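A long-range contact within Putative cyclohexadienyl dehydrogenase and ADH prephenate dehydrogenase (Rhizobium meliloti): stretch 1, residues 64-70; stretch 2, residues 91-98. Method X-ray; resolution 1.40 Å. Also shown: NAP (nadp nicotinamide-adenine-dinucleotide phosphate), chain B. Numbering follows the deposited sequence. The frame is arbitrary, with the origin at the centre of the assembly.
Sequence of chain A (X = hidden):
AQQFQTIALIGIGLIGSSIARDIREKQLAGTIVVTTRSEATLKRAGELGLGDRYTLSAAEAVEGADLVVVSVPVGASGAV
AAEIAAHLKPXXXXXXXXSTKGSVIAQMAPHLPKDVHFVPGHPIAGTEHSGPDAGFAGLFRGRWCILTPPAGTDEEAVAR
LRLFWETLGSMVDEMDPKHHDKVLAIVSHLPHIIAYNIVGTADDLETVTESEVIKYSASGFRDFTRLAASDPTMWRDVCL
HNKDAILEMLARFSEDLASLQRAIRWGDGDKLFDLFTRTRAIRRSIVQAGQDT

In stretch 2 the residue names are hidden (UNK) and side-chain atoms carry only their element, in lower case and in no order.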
# COMPACT_ATOMS: atom_id res chain seq x y z
N GLY A 64 -36.75 -6.63 -21.53
CA GLY A 64 -36.17 -6.38 -22.86
C GLY A 64 -34.69 -6.13 -22.95
O GLY A 64 -34.16 -5.81 -24.00
N ALA A 65 -33.98 -6.27 -21.83
CA ALA A 65 -32.53 -6.00 -21.81
C ALA A 65 -31.72 -7.15 -22.41
O ALA A 65 -31.96 -8.32 -22.11
CB ALA A 65 -32.06 -5.70 -20.41
N ASP A 66 -30.77 -6.80 -23.25
CA ASP A 66 -29.89 -7.77 -23.90
C ASP A 66 -28.75 -8.17 -22.98
O ASP A 66 -28.30 -9.33 -23.01
CB ASP A 66 -29.32 -7.17 -25.19
CG ASP A 66 -30.41 -6.75 -26.15
OD1 ASP A 66 -31.10 -7.65 -26.73
OD2 ASP A 66 -30.66 -5.51 -26.21
N LEU A 67 -28.25 -7.21 -22.17
CA LEU A 67 -27.17 -7.46 -21.20
C LEU A 67 -27.64 -6.85 -19.87
O LEU A 67 -28.14 -5.71 -19.84
CB LEU A 67 -25.87 -6.79 -21.64
CG LEU A 67 -24.72 -6.94 -20.64
CD1 LEU A 67 -24.31 -8.38 -20.50
CD2 LEU A 67 -23.57 -6.09 -21.13
N VAL A 68 -27.52 -7.63 -18.79
CA VAL A 68 -27.83 -7.20 -17.43
C VAL A 68 -26.56 -7.36 -16.61
O VAL A 68 -25.98 -8.46 -16.56
CB VAL A 68 -28.92 -8.09 -16.81
CG1 VAL A 68 -29.22 -7.68 -15.39
CG2 VAL A 68 -30.18 -8.02 -17.67
N VAL A 69 -26.07 -6.24 -16.07
CA VAL A 69 -24.83 -6.26 -15.28
C VAL A 69 -25.20 -5.99 -13.83
O VAL A 69 -25.71 -4.91 -13.50
CB VAL A 69 -23.85 -5.15 -15.76
CG1 VAL A 69 -22.53 -5.23 -15.00
CG2 VAL A 69 -23.60 -5.23 -17.24
N VAL A 70 -24.90 -6.96 -12.98
CA VAL A 70 -25.20 -6.87 -11.55
C VAL A 70 -23.92 -6.45 -10.80
O VAL A 70 -22.93 -7.17 -10.84
CB VAL A 70 -25.74 -8.21 -11.02
CG1 VAL A 70 -26.03 -8.10 -9.53
CG2 VAL A 70 -26.98 -8.63 -11.79
N UNK A 91 -32.68 -15.35 -24.15
CA UNK A 91 -31.39 -15.01 -24.76
C UNK A 91 -30.67 -13.82 -24.10
O UNK A 91 -29.60 -13.44 -24.55
N UNK A 92 -31.29 -13.22 -23.06
CA UNK A 92 -30.57 -12.19 -22.28
C UNK A 92 -29.27 -12.78 -21.73
O UNK A 92 -29.21 -13.96 -21.36
c UNK A 92 -31.46 -11.67 -21.14
N UNK A 93 -28.25 -11.93 -21.64
CA UNK A 93 -27.00 -12.29 -20.97
C UNK A 93 -27.00 -11.59 -19.61
O UNK A 93 -27.18 -10.37 -19.52
c UNK A 93 -25.76 -11.87 -21.76
c UNK A 93 -25.74 -12.54 -23.14
c UNK A 93 -24.69 -12.00 -24.08
c UNK A 93 -24.50 -12.25 -20.98
N UNK A 94 -26.83 -12.38 -18.55
CA UNK A 94 -26.72 -11.87 -17.20
C UNK A 94 -25.30 -12.06 -16.74
O UNK A 94 -24.74 -13.16 -16.82
c UNK A 94 -27.47 -12.07 -14.80
c UNK A 94 -29.09 -12.36 -16.60
c UNK A 94 -27.67 -12.59 -16.21
N UNK A 95 -24.68 -10.96 -16.27
CA UNK A 95 -23.30 -11.01 -15.77
C UNK A 95 -23.24 -10.23 -14.45
O UNK A 95 -24.18 -9.57 -14.03
c UNK A 95 -22.28 -10.45 -16.81
c UNK A 95 -22.42 -8.97 -17.00
o UNK A 95 -20.95 -10.75 -16.39
N UNK A 96 -22.15 -10.40 -13.78
CA UNK A 96 -21.90 -9.70 -12.56
C UNK A 96 -20.46 -9.27 -12.52
O UNK A 96 -19.63 -9.49 -13.45
c UNK A 96 -22.24 -10.59 -11.36
o UNK A 96 -20.68 -12.25 -11.94
o UNK A 96 -20.56 -11.54 -9.84
c UNK A 96 -21.09 -11.53 -11.02
N UNK A 97 -20.14 -8.56 -11.49
CA UNK A 97 -18.77 -8.07 -11.30
C UNK A 97 -18.19 -8.42 -9.91
O UNK A 97 -17.21 -7.84 -9.48
c UNK A 97 -18.74 -6.55 -11.50
c UNK A 97 -19.65 -5.83 -10.52
c UNK A 97 -19.08 -6.19 -12.93
N UNK A 98 -18.85 -9.30 -9.18
CA UNK A 98 -18.49 -9.63 -7.80
C UNK A 98 -17.05 -10.09 -7.58
O UNK A 98 -16.43 -10.76 -8.42
PA NAP B . -20.60 0.45 -4.10
O1A NAP B . -19.91 1.60 -4.73
O2A NAP B . -20.83 0.40 -2.63
O5B NAP B . -22.04 0.30 -4.80
C5B NAP B . -23.01 -0.59 -4.26
C4B NAP B . -24.25 -0.69 -5.14
O4B NAP B . -25.01 -1.81 -4.69
C3B NAP B . -25.18 0.50 -5.00
O3B NAP B . -25.97 0.67 -6.16
C2B NAP B . -26.10 0.08 -3.88
O2B NAP B . -27.36 0.69 -3.98
C1B NAP B . -26.26 -1.39 -4.17
N9A NAP B . -26.64 -2.27 -3.03
C8A NAP B . -26.07 -2.36 -1.84
N7A NAP B . -26.59 -3.27 -1.06
C5A NAP B . -27.60 -3.81 -1.80
C6A NAP B . -28.54 -4.83 -1.54
N6A NAP B . -28.56 -5.47 -0.36
N1A NAP B . -29.38 -5.13 -2.51
C2A NAP B . -29.32 -4.49 -3.66
N3A NAP B . -28.49 -3.53 -4.00
C4A NAP B . -27.64 -3.20 -3.03
O3 NAP B . -19.92 -0.93 -4.54
PN NAP B . -18.94 -1.34 -5.73
O1N NAP B . -17.61 -1.00 -5.27
O2N NAP B . -19.42 -0.84 -7.01
O5D NAP B . -19.03 -2.95 -5.67
C5D NAP B . -20.02 -3.68 -6.35
C4D NAP B . -19.50 -5.09 -6.62
O4D NAP B . -18.28 -4.98 -7.32
C3D NAP B . -19.19 -5.87 -5.38
O3D NAP B . -19.60 -7.21 -5.54
C2D NAP B . -17.68 -5.78 -5.24
O2D NAP B . -17.19 -6.92 -4.58
C1D NAP B . -17.30 -5.78 -6.72
N1N NAP B . -16.03 -5.11 -7.05
C2N NAP B . -15.63 -4.03 -6.37
C3N NAP B . -14.45 -3.40 -6.67
C7N NAP B . -13.93 -2.20 -5.91
O7N NAP B . -12.76 -1.92 -6.01
N7N NAP B . -14.78 -1.51 -5.19
C4N NAP B . -13.70 -3.89 -7.70
C5N NAP B . -14.15 -4.98 -8.40
C6N NAP B . -15.32 -5.61 -8.05
P2B NAP B . -27.81 1.87 -2.99
O1X NAP B . -26.66 2.83 -2.92
O2X NAP B . -29.02 2.44 -3.66
O3X NAP B . -28.10 1.29 -1.61
O HOH W 1 -28.55 -10.94 -25.32

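Position 91 has no side-chain atoms, so it is glycine, G91. Its phi of 82° is one that glycine adopts readily, and a water donates hydrogen bonds to both its O and the O of D66, 2.8 Å each, tying the two stretches together where the strands are about to begin.

Position 92 carries a single carbon, pointing sideways, and this CB lies 3.5 Å from A65 O. One carbon means alanine, A92, a small apolar residue that packs against the backbone of stretch 1.

Position 93 has four carbons, forked at the first, with one arm two carbons long: isoleucine, I93. Its CG2 lies 3.9 Å from CD1 of L67, on the same face of the sheet. A beta-branched apolar residue suits an extended, buried strand. Its N donates to D66 O (2.9 Å), and its O accepts from V68 N (2.9 Å).

Position 94 shows one carbon carrying two more, the fork of valine. V94 turns to the other face, where its CG2 is 4.3 Å from CB of V68; a compact apolar residue suits this buried site.

At position 95 one carbon carries an oxygen and a carbon, which identifies threonine, T95. Its methyl CG2 approaches CG2 of V69 (3.9 Å) and CD1 of L67 (4.0 Å), while OG1 is hydrogen-bonded elsewhere in the structure. Threonine thus combines a beta-branched shape with a satisfied polar group in a buried site.

Position 96 has two carbons, the second bearing two oxygens: aspartate, D96. Its CB is 4.2 Å from CB of V70, but the end of the side chain leads away from stretch 1, and both carboxylate oxygens find hydrogen bonds. One of these runs to OD2 from N of residue 98, at 2.9 Å.

Position 97 again has one carbon carrying two, hence valine, V97; buried and apolar, it suits a place where its CG1 meets CG1 of V69 at 4.1 Å. Its N makes a weak hydrogen bond to V70 O (3.2 Å).

Position 98 has no side-chain atoms and is glycine, G98. An ideal CB here would lie 2.9 Å from D96 OD2, a clash.

The contact works as a pair of adjacent parallel strands. I93 and T95 alternately donate to and accept from D66, V68 and V70; T95 N reaches V68 O (2.8 Å) and V70 N reaches T95 O (2.9 Å). L67 and V69 place their side chains beside I93 and T95 on one face, while V68 and V70 accompany V94 and D96 on the other.

Stretch 2 91-98: GAIVTDVG
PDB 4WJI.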